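Local coordinates for DUF5618 domain-containing protein (Dyadobacter fermentans, PDB 3MFN) that is of unknown function, a mostly helical member of the DUF5618 family whose two copies form the observed assembly, at residues L78-H83 / D147-R152; D82-K87 / A103-K108. One frame throughout, in Å; residues are numbered along the deposited sequence. Where two conformers were deposited one is given.

Contact 1: L78-H83 / D147-R152; sequences LFALDH and DWVERR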
ATOM      1  N   LEU A  78     -12.450  11.165  -5.294  1.00 17.37           N
ATOM      2  CA  LEU A  78     -12.466  12.638  -5.260  1.00 18.11           C
ATOM      3  C   LEU A  78     -13.740  13.253  -5.839  1.00 18.08           C
ATOM      4  O   LEU A  78     -14.272  14.205  -5.296  1.00 16.90           O
ATOM      5  CB  LEU A  78     -11.225  13.241  -5.938  1.00 19.55           C
ATOM      6  CG  LEU A  78      -9.856  12.865  -5.346  1.00 20.01           C
ATOM      7  CD1 LEU A  78      -8.735  13.782  -5.833  1.00 19.42           C
ATOM      8  CD2 LEU A  78      -9.845  12.794  -3.741  1.00 18.28           C
ATOM      9  N   PHE A  79     -14.271  12.670  -6.919  1.00 18.83           N
ATOM     10  CA  PHE A  79     -15.496  13.139  -7.514  1.00 19.19           C
ATOM     11  C   PHE A  79     -16.679  13.119  -6.512  1.00 20.41           C
ATOM     12  O   PHE A  79     -17.372  14.143  -6.314  1.00 21.13           O
ATOM     13  CB  PHE A  79     -15.783  12.333  -8.778  1.00 20.49           C
ATOM     14  CG  PHE A  79     -16.828  12.954  -9.660  1.00 20.77           C
ATOM     15  CD1 PHE A  79     -18.175  12.776  -9.389  1.00 20.85           C
ATOM     16  CD2 PHE A  79     -16.458  13.723 -10.752  1.00 21.30           C
ATOM     17  CE1 PHE A  79     -19.147  13.371 -10.202  1.00 21.31           C
ATOM     18  CE2 PHE A  79     -17.409  14.309 -11.587  1.00 21.97           C
ATOM     19  CZ  PHE A  79     -18.769  14.156 -11.294  1.00 22.35           C
ATOM     20  N   ALA A  80     -16.867  11.998  -5.815  1.00 20.33           N
ATOM     21  CA  ALA A  80     -17.858  11.930  -4.751  1.00 21.39           C
ATOM     22  C   ALA A  80     -17.555  12.977  -3.686  1.00 21.48           C
ATOM     23  O   ALA A  80     -18.446  13.717  -3.314  1.00 20.27           O
ATOM     24  CB  ALA A  80     -17.942  10.503  -4.123  1.00 20.04           C
ATOM     25  N   LEU A  81     -16.301  13.063  -3.223  1.00 21.80           N
ATOM     26  CA  LEU A  81     -15.941  14.048  -2.199  1.00 21.55           C
ATOM     27  C   LEU A  81     -16.154  15.508  -2.615  1.00 22.66           C
ATOM     28  O   LEU A  81     -16.641  16.319  -1.814  1.00 23.70           O
ATOM     29  CB  LEU A  81     -14.520  13.827  -1.657  1.00 21.49           C
ATOM     30  CG  LEU A  81     -14.282  12.468  -0.929  1.00 21.35           C
ATOM     31  CD1 LEU A  81     -12.836  12.265  -0.544  1.00 21.23           C
ATOM     32  CD2 LEU A  81     -15.169  12.325   0.328  1.00 16.27           C
ATOM     33  N   ASP A  82     -15.822  15.838  -3.855  1.00 23.62           N
ATOM     34  CA  ASP A  82     -15.939  17.203  -4.357  1.00 23.76           C
ATOM     35  C   ASP A  82     -17.389  17.606  -4.392  1.00 24.80           C
ATOM     36  O   ASP A  82     -17.730  18.775  -4.131  1.00 24.96           O
ATOM     37  CB  ASP A  82     -15.371  17.322  -5.772  1.00 24.16           C
ATOM     38  CG  ASP A  82     -13.862  17.302  -5.783  1.00 23.24           C
ATOM     39  OD1 ASP A  82     -13.300  17.603  -4.733  1.00 21.56           O
ATOM     40  OD2 ASP A  82     -13.237  16.976  -6.818  1.00 25.82           O
ATOM     41  N   HIS A  83     -18.242  16.641  -4.727  1.00 24.07           N
ATOM     42  CA  HIS A  83     -19.652  16.908  -4.785  0.60 25.02           C
ATOM     43  C   HIS A  83     -20.223  17.110  -3.390  1.00 24.81           C
ATOM     44  O   HIS A  83     -21.058  17.934  -3.211  1.00 25.84           O
ATOM     45  CB  HIS A  83     -20.473  15.844  -5.534  0.60 25.23           C
ATOM     46  CG  HIS A  83     -21.921  16.224  -5.666  0.60 25.94           C
ATOM     47  ND1 HIS A  83     -22.419  16.901  -6.759  0.60 28.17           N
ATOM     48  CD2 HIS A  83     -22.967  16.059  -4.822  0.60 27.01           C
ATOM     49  CE1 HIS A  83     -23.707  17.137  -6.585  0.60 27.48           C
ATOM     50  NE2 HIS A  83     -24.069  16.623  -5.422  0.60 26.85           N
ATOM     51  N   ASP A 147     -19.751   5.230  -0.445  1.00 22.83           N
ATOM     52  CA  ASP A 147     -20.997   4.933   0.257  1.00 24.32           C
ATOM     53  C   ASP A 147     -21.203   5.903   1.402  1.00 24.05           C
ATOM     54  O   ASP A 147     -22.327   6.306   1.679  1.00 25.16           O
ATOM     55  CB  ASP A 147     -21.001   3.524   0.849  1.00 25.27           C
ATOM     56  CG  ASP A 147     -21.033   2.428  -0.196  1.00 29.61           C
ATOM     57  OD1 ASP A 147     -21.235   2.670  -1.433  1.00 35.57           O
ATOM     58  OD2 ASP A 147     -20.842   1.272   0.244  1.00 36.39           O
ATOM     59  N   TRP A 148     -20.126   6.287   2.077  1.00 24.05           N
ATOM     60  CA  TRP A 148     -20.247   7.265   3.157  1.00 23.22           C
ATOM     61  C   TRP A 148     -20.851   8.581   2.622  1.00 22.70           C
ATOM     62  O   TRP A 148     -21.784   9.154   3.215  1.00 22.39           O
ATOM     63  CB  TRP A 148     -18.868   7.503   3.787  1.00 24.21           C
ATOM     64  CG  TRP A 148     -18.863   8.534   4.849  1.00 24.06           C
ATOM     65  CD1 TRP A 148     -19.156   8.351   6.169  1.00 27.57           C
ATOM     66  CD2 TRP A 148     -18.507   9.917   4.710  1.00 25.76           C
ATOM     67  NE1 TRP A 148     -18.990   9.536   6.863  1.00 24.87           N
ATOM     68  CE2 TRP A 148     -18.590  10.505   5.991  1.00 23.90           C
ATOM     69  CE3 TRP A 148     -18.071  10.709   3.634  1.00 27.29           C
ATOM     70  CZ2 TRP A 148     -18.325  11.857   6.216  1.00 24.50           C
ATOM     71  CZ3 TRP A 148     -17.799  12.067   3.866  1.00 25.05           C
ATOM     72  CH2 TRP A 148     -17.937  12.621   5.153  1.00 23.15           C
ATOM     73  N   VAL A 149     -20.337   9.053   1.498  1.00 21.68           N
ATOM     74  CA  VAL A 149     -20.886  10.229   0.804  1.00 21.63           C
ATOM     75  C   VAL A 149     -22.356  10.055   0.459  1.00 23.46           C
ATOM     76  O   VAL A 149     -23.191  10.868   0.876  1.00 22.76           O
ATOM     77  CB  VAL A 149     -20.079  10.567  -0.471  1.00 21.96           C
ATOM     78  CG1 VAL A 149     -20.794  11.591  -1.328  1.00 20.25           C
ATOM     79  CG2 VAL A 149     -18.647  11.075  -0.078  1.00 18.06           C
ATOM     80  N   GLU A 150     -22.695   8.980  -0.263  1.00 24.94           N
ATOM     81  CA  GLU A 150     -24.090   8.715  -0.626  1.00 26.65           C
ATOM     82  C   GLU A 150     -24.971   8.850   0.618  1.00 28.38           C
ATOM     83  O   GLU A 150     -25.985   9.536   0.623  1.00 28.93           O
ATOM     84  CB  GLU A 150     -24.256   7.303  -1.212  1.00 26.85           C
ATOM     85  CG  GLU A 150     -25.705   7.030  -1.707  1.00 28.56           C
ATOM     86  CD  GLU A 150     -25.965   5.604  -2.210  1.00 30.59           C
ATOM     87  OE1 GLU A 150     -25.306   4.681  -1.726  1.00 31.28           O
ATOM     88  OE2 GLU A 150     -26.880   5.413  -3.065  1.00 36.28           O
ATOM     89  N   ARG A 151     -24.530   8.183   1.670  1.00 30.56           N
ATOM     90  CA  ARG A 151     -25.260   8.047   2.892  1.00 32.66           C
ATOM     91  C   ARG A 151     -25.347   9.321   3.732  1.00 33.60           C
ATOM     92  O   ARG A 151     -26.263   9.425   4.538  1.00 33.48           O
ATOM     93  CB  ARG A 151     -24.582   6.957   3.686  1.00 33.95           C
ATOM     94  CG  ARG A 151     -25.288   6.538   4.925  1.00 38.81           C
ATOM     95  CD  ARG A 151     -24.599   5.289   5.448  1.00 44.75           C
ATOM     96  NE  ARG A 151     -23.465   5.657   6.289  1.00 50.36           N
ATOM     97  CZ  ARG A 151     -22.204   5.253   6.138  1.00 51.32           C
ATOM     98  NH1 ARG A 151     -21.304   5.680   7.023  1.00 52.43           N
ATOM     99  NH2 ARG A 151     -21.840   4.422   5.161  1.00 51.69           N
ATOM    100  N   ARG A 152     -24.415  10.268   3.565  1.00 34.09           N
ATOM    101  CA  ARG A 152     -24.504  11.580   4.213  0.60 34.88           C
ATOM    102  C   ARG A 152     -25.468  12.480   3.447  1.00 35.37           C
ATOM    103  O   ARG A 152     -26.333  13.134   4.037  1.00 35.44           O
ATOM    104  CB  ARG A 152     -23.127  12.258   4.306  0.60 34.91           C
ATOM    105  CG  ARG A 152     -22.118  11.504   5.176  0.60 35.92           C
ATOM    106  CD  ARG A 152     -22.436  11.597   6.669  0.60 36.62           C
ATOM    107  NE  ARG A 152     -21.835  12.787   7.239  0.60 36.50           N
ATOM    108  CZ  ARG A 152     -21.797  13.089   8.530  0.60 36.37           C
ATOM    109  NH1 ARG A 152     -22.348  12.304   9.456  0.60 37.13           N
ATOM    110  NH2 ARG A 152     -21.206  14.211   8.888  0.60 36.52           N
TER
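Val149, its CG1 turned away from the backbone N (chi1 169°) and CG2 beside it, spreads both methyls toward helix 63-85, where Leu81, its CG placed beside the backbone N, swings CD2 across to meet CG2. The motif is parallel helix packing inside a helical bundle: the short axes of 78-83 and 147-152 run the same way, 25° apart and 9.6 Å from each other at closest approach. The small Ala80 probably helps the backbones come this close. Its CB points at Val149 and sits 4.1 Å from both CG1 and CG2, so a small methyl faces a forked side chain where the backbones come nearest. No hydrogen bond links the segments; the join is apolar and buried. Trp148 CZ3 lies 4.4 Å from Leu81 CD2, approached obliquely, while in the conformer given Arg152 CG of the next turn lies over the centre of the ring on one face. Around this seam, Ala80 also touches Ala38 of helix 34-52, and Leu81 reaches Tyr98 of helix 95-103 and Phe113 of helix 107-126, so three further helices close on it. The tightest side-chain touch is methyl to methyl, Leu81 CD2 against Val149 CG2 at 3.7 Å.

Contact 2: D82-K87 / A103-K108; sequences DHYFGK and AQQDKK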
ATOM      1  N   ASP A  82     -15.822  15.838  -3.855  1.00 23.62           N
ATOM      2  CA  ASP A  82     -15.939  17.203  -4.357  1.00 23.76           C
ATOM      3  C   ASP A  82     -17.389  17.606  -4.392  1.00 24.80           C
ATOM      4  O   ASP A  82     -17.730  18.775  -4.131  1.00 24.96           O
ATOM      5  CB  ASP A  82     -15.371  17.322  -5.772  1.00 24.16           C
ATOM      6  CG  ASP A  82     -13.862  17.302  -5.783  1.00 23.24           C
ATOM      7  OD1 ASP A  82     -13.300  17.603  -4.733  1.00 21.56           O
ATOM      8  OD2 ASP A  82     -13.237  16.976  -6.818  1.00 25.82           O
ATOM      9  N   HIS A  83     -18.242  16.641  -4.727  1.00 24.07           N
ATOM     10  CA  HIS A  83     -19.652  16.908  -4.785  0.60 25.02           C
ATOM     11  C   HIS A  83     -20.223  17.110  -3.390  1.00 24.81           C
ATOM     12  O   HIS A  83     -21.058  17.934  -3.211  1.00 25.84           O
ATOM     13  CB  HIS A  83     -20.473  15.844  -5.534  0.60 25.23           C
ATOM     14  CG  HIS A  83     -21.921  16.224  -5.666  0.60 25.94           C
ATOM     15  ND1 HIS A  83     -22.419  16.901  -6.759  0.60 28.17           N
ATOM     16  CD2 HIS A  83     -22.967  16.059  -4.822  0.60 27.01           C
ATOM     17  CE1 HIS A  83     -23.707  17.137  -6.585  0.60 27.48           C
ATOM     18  NE2 HIS A  83     -24.069  16.623  -5.422  0.60 26.85           N
ATOM     19  N   TYR A  84     -19.731  16.387  -2.386  1.00 25.58           N
ATOM     20  CA  TYR A  84     -20.251  16.538  -1.018  1.00 26.04           C
ATOM     21  C   TYR A  84     -19.750  17.826  -0.312  1.00 27.30           C
ATOM     22  O   TYR A  84     -20.516  18.527   0.366  1.00 25.43           O
ATOM     23  CB  TYR A  84     -19.875  15.306  -0.191  1.00 26.23           C
ATOM     24  CG  TYR A  84     -20.370  15.319   1.245  1.00 26.95           C
ATOM     25  CD1 TYR A  84     -21.705  15.495   1.524  1.00 29.05           C
ATOM     26  CD2 TYR A  84     -19.507  15.119   2.314  1.00 28.19           C
ATOM     27  CE1 TYR A  84     -22.190  15.517   2.877  1.00 30.17           C
ATOM     28  CE2 TYR A  84     -19.974  15.131   3.656  1.00 31.26           C
ATOM     29  CZ  TYR A  84     -21.313  15.336   3.918  1.00 31.09           C
ATOM     30  OH  TYR A  84     -21.782  15.349   5.209  1.00 34.87           O
ATOM     31  N   PHE A  85     -18.447  18.104  -0.437  1.00 28.30           N
ATOM     32  CA  PHE A  85     -17.802  19.189   0.317  1.00 29.62           C
ATOM     33  C   PHE A  85     -17.825  20.520  -0.455  1.00 30.66           C
ATOM     34  O   PHE A  85     -17.603  21.607   0.105  1.00 30.10           O
ATOM     35  CB  PHE A  85     -16.348  18.812   0.648  1.00 30.27           C
ATOM     36  CG  PHE A  85     -16.208  17.735   1.707  1.00 30.47           C
ATOM     37  CD1 PHE A  85     -16.820  17.854   2.930  1.00 34.33           C
ATOM     38  CD2 PHE A  85     -15.406  16.651   1.488  1.00 31.49           C
ATOM     39  CE1 PHE A  85     -16.661  16.889   3.891  1.00 33.44           C
ATOM     40  CE2 PHE A  85     -15.239  15.709   2.433  1.00 32.88           C
ATOM     41  CZ  PHE A  85     -15.883  15.810   3.628  1.00 33.45           C
ATOM     42  N   GLY A  86     -18.087  20.421  -1.747  1.00 31.72           N
ATOM     43  CA  GLY A  86     -18.148  21.577  -2.609  1.00 33.71           C
ATOM     44  C   GLY A  86     -16.766  22.128  -2.908  1.00 35.21           C
ATOM     45  O   GLY A  86     -15.820  21.376  -3.242  1.00 35.23           O
ATOM     46  N   LYS A  87     -16.636  23.439  -2.757  1.00 36.43           N
ATOM     47  CA  LYS A  87     -15.528  24.121  -3.403  1.00 37.08           C
ATOM     48  C   LYS A  87     -14.613  24.779  -2.399  1.00 36.15           C
ATOM     49  O   LYS A  87     -15.039  25.151  -1.311  1.00 37.32           O
ATOM     50  CB  LYS A  87     -16.068  25.114  -4.431  1.00 38.13           C
ATOM     51  CG  LYS A  87     -16.789  24.396  -5.610  1.00 40.61           C
ATOM     52  CD  LYS A  87     -16.360  24.918  -6.994  1.00 42.20           C
ATOM     53  CE  LYS A  87     -16.734  23.930  -8.136  1.00 43.35           C
ATOM     54  NZ  LYS A  87     -15.632  23.062  -8.649  1.00 40.23           N
ATOM     55  N   ALA A 103     -11.507  15.250   8.674  1.00 33.08           N
ATOM     56  CA  ALA A 103     -11.179  15.190  10.073  1.00 34.47           C
ATOM     57  C   ALA A 103     -12.338  15.799  10.893  1.00 36.55           C
ATOM     58  O   ALA A 103     -12.697  15.257  11.928  1.00 36.62           O
ATOM     59  CB  ALA A 103      -9.867  15.857  10.341  1.00 34.29           C
ATOM     60  N   GLN A 104     -12.952  16.866  10.376  1.00 38.40           N
ATOM     61  CA  GLN A 104     -14.049  17.549  11.082  0.60 39.71           C
ATOM     62  C   GLN A 104     -15.309  16.674  11.142  1.00 40.64           C
ATOM     63  O   GLN A 104     -16.244  16.972  11.867  1.00 40.57           O
ATOM     64  CB  GLN A 104     -14.357  18.907  10.425  0.60 39.82           C
ATOM     65  CG  GLN A 104     -14.977  18.803   9.026  0.60 40.79           C
ATOM     66  CD  GLN A 104     -14.882  20.081   8.180  0.60 42.61           C
ATOM     67  OE1 GLN A 104     -14.439  21.140   8.661  0.60 43.45           O
ATOM     68  NE2 GLN A 104     -15.325  19.987   6.908  0.60 40.59           N
ATOM     69  N   GLN A 105     -15.312  15.574  10.393  1.00 42.35           N
ATOM     70  CA  GLN A 105     -16.492  14.747  10.247  1.00 43.77           C
ATOM     71  C   GLN A 105     -16.441  13.396  10.949  1.00 43.91           C
ATOM     72  O   GLN A 105     -17.465  12.998  11.483  1.00 45.25           O
ATOM     73  CB  GLN A 105     -16.791  14.508   8.769  1.00 44.25           C
ATOM     74  CG  GLN A 105     -18.237  14.792   8.412  1.00 46.93           C
ATOM     75  CD  GLN A 105     -18.413  16.080   7.635  1.00 49.48           C
ATOM     76  OE1 GLN A 105     -19.416  16.261   6.931  1.00 53.10           O
ATOM     77  NE2 GLN A 105     -17.441  16.976   7.740  1.00 50.52           N
ATOM     78  N   ASP A 106     -15.305  12.691  10.964  1.00 43.34           N
ATOM     79  CA  ASP A 106     -15.311  11.279  11.397  1.00 43.47           C
ATOM     80  C   ASP A 106     -14.009  10.558  11.065  1.00 42.35           C
ATOM     81  O   ASP A 106     -13.589  10.496   9.901  1.00 42.60           O
ATOM     82  CB  ASP A 106     -16.516  10.516  10.775  1.00 44.09           C
ATOM     83  CG  ASP A 106     -16.502   9.018  11.076  1.00 46.08           C
ATOM     84  OD1 ASP A 106     -17.154   8.256  10.322  1.00 46.06           O
ATOM     85  OD2 ASP A 106     -15.859   8.606  12.075  1.00 51.04           O
ATOM     86  N   LYS A 107     -13.404   9.959  12.087  1.00 40.71           N
ATOM     87  CA  LYS A 107     -11.984   9.622  12.056  1.00 39.44           C
ATOM     88  C   LYS A 107     -11.731   8.293  11.330  1.00 37.56           C
ATOM     89  O   LYS A 107     -10.671   8.091  10.702  1.00 35.07           O
ATOM     90  CB  LYS A 107     -11.464   9.591  13.494  1.00 40.46           C
ATOM     91  CG  LYS A 107     -10.043   9.045  13.692  1.00 43.31           C
ATOM     92  CD  LYS A 107      -9.950   8.149  14.960  1.00 44.86           C
ATOM     93  CE  LYS A 107      -9.116   8.773  16.059  1.00 46.49           C
ATOM     94  NZ  LYS A 107      -8.920   7.771  17.172  1.00 46.55           N
ATOM     95  N   LYS A 108     -12.699   7.384  11.445  1.00 35.10           N
ATOM     96  CA  LYS A 108     -12.622   6.135  10.744  1.00 34.46           C
ATOM     97  C   LYS A 108     -12.561   6.441   9.263  1.00 32.28           C
ATOM     98  O   LYS A 108     -11.831   5.789   8.539  1.00 31.71           O
ATOM     99  CB  LYS A 108     -13.822   5.231  11.023  1.00 35.41           C
ATOM    100  CG  LYS A 108     -13.455   3.721  10.849  1.00 39.87           C
ATOM    101  CD  LYS A 108     -14.618   2.813  10.378  1.00 42.37           C
ATOM    102  CE  LYS A 108     -14.254   1.298  10.443  1.00 45.07           C
ATOM    103  NZ  LYS A 108     -13.051   0.945   9.575  1.00 45.08           N
TER
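Tyr84 and Gln105 reach for each other from opposite directions, phenol against amide, and meet in a hydrogen bond of 3.1 Å from Tyr84 OH to Gln105 OE1. The hydroxyl arrives in the carbonyl plane, with a C=O...donor angle of 154°, although the phenol ring itself is turned 68° from the amide. OE1 stays near the plane of the ring at its edge, 3.5 Å from Tyr84 CE2. Phe85 slides past Gln105 in the opposite sense, its ring almost perpendicular to the amide at 83°. Here too the meeting is edge-on: Phe85 CE1 lies 3.9 Å from Gln105 NE2, so the amide nitrogen is beside the ring and not over its face. One face of the Phe85 ring is met by Tyr84, whose CD2 stands 3.7 Å above the ring plane toward the rim. Gln105 reaches both rings by a bend at chi2, which turns its amide to the aromatic pair.

The contact ties the C-terminal turn of helix 63-85 to the link between helices 95-103 and 107-126. Gly86, just past helix 63-85, has positive phi, and Asp106 N-caps helix 107-126 through a weak bond from Lys108 N to Asp106 OD2. Lys107 also forms a salt bridge to Glu56 of the second subunit. Exchanging Tyr84 for a phenylalanine would probably leave Gln105 OE1 without its hydroxyl donor and the amide freer to turn. In one conformer of Arg152, its NE also meets Tyr84 OH and its NH2 gives a weak bond to Gln105 OE1; phenol, amide and guanidinium then form a small polar cluster, in which, for that conformer alone, the positive charge probably helps polarise the amide oxygen.

Contacts 1 and 2 have centres 8 Å apart on the same side of the chain's centre and share Asp82 and His83 of helix 63-85. Along the chain, 78-83 runs into 82-87, then comes 103-108, which runs from the end of helix 95-103 through the link into helix 107-126, and finally 147-152 on helix 132-153. The two contacts touch directly: Trp148 CH2 packs 3.6 Å from Tyr84 CE2, with the two rings steeply inclined, and Trp148 CZ2 lies against Gln105 CG. The end of helix 63-85 is thus held between helix 132-153 and the link before helix 107-126, a buried apolar seam passing into a more polar one at the surface.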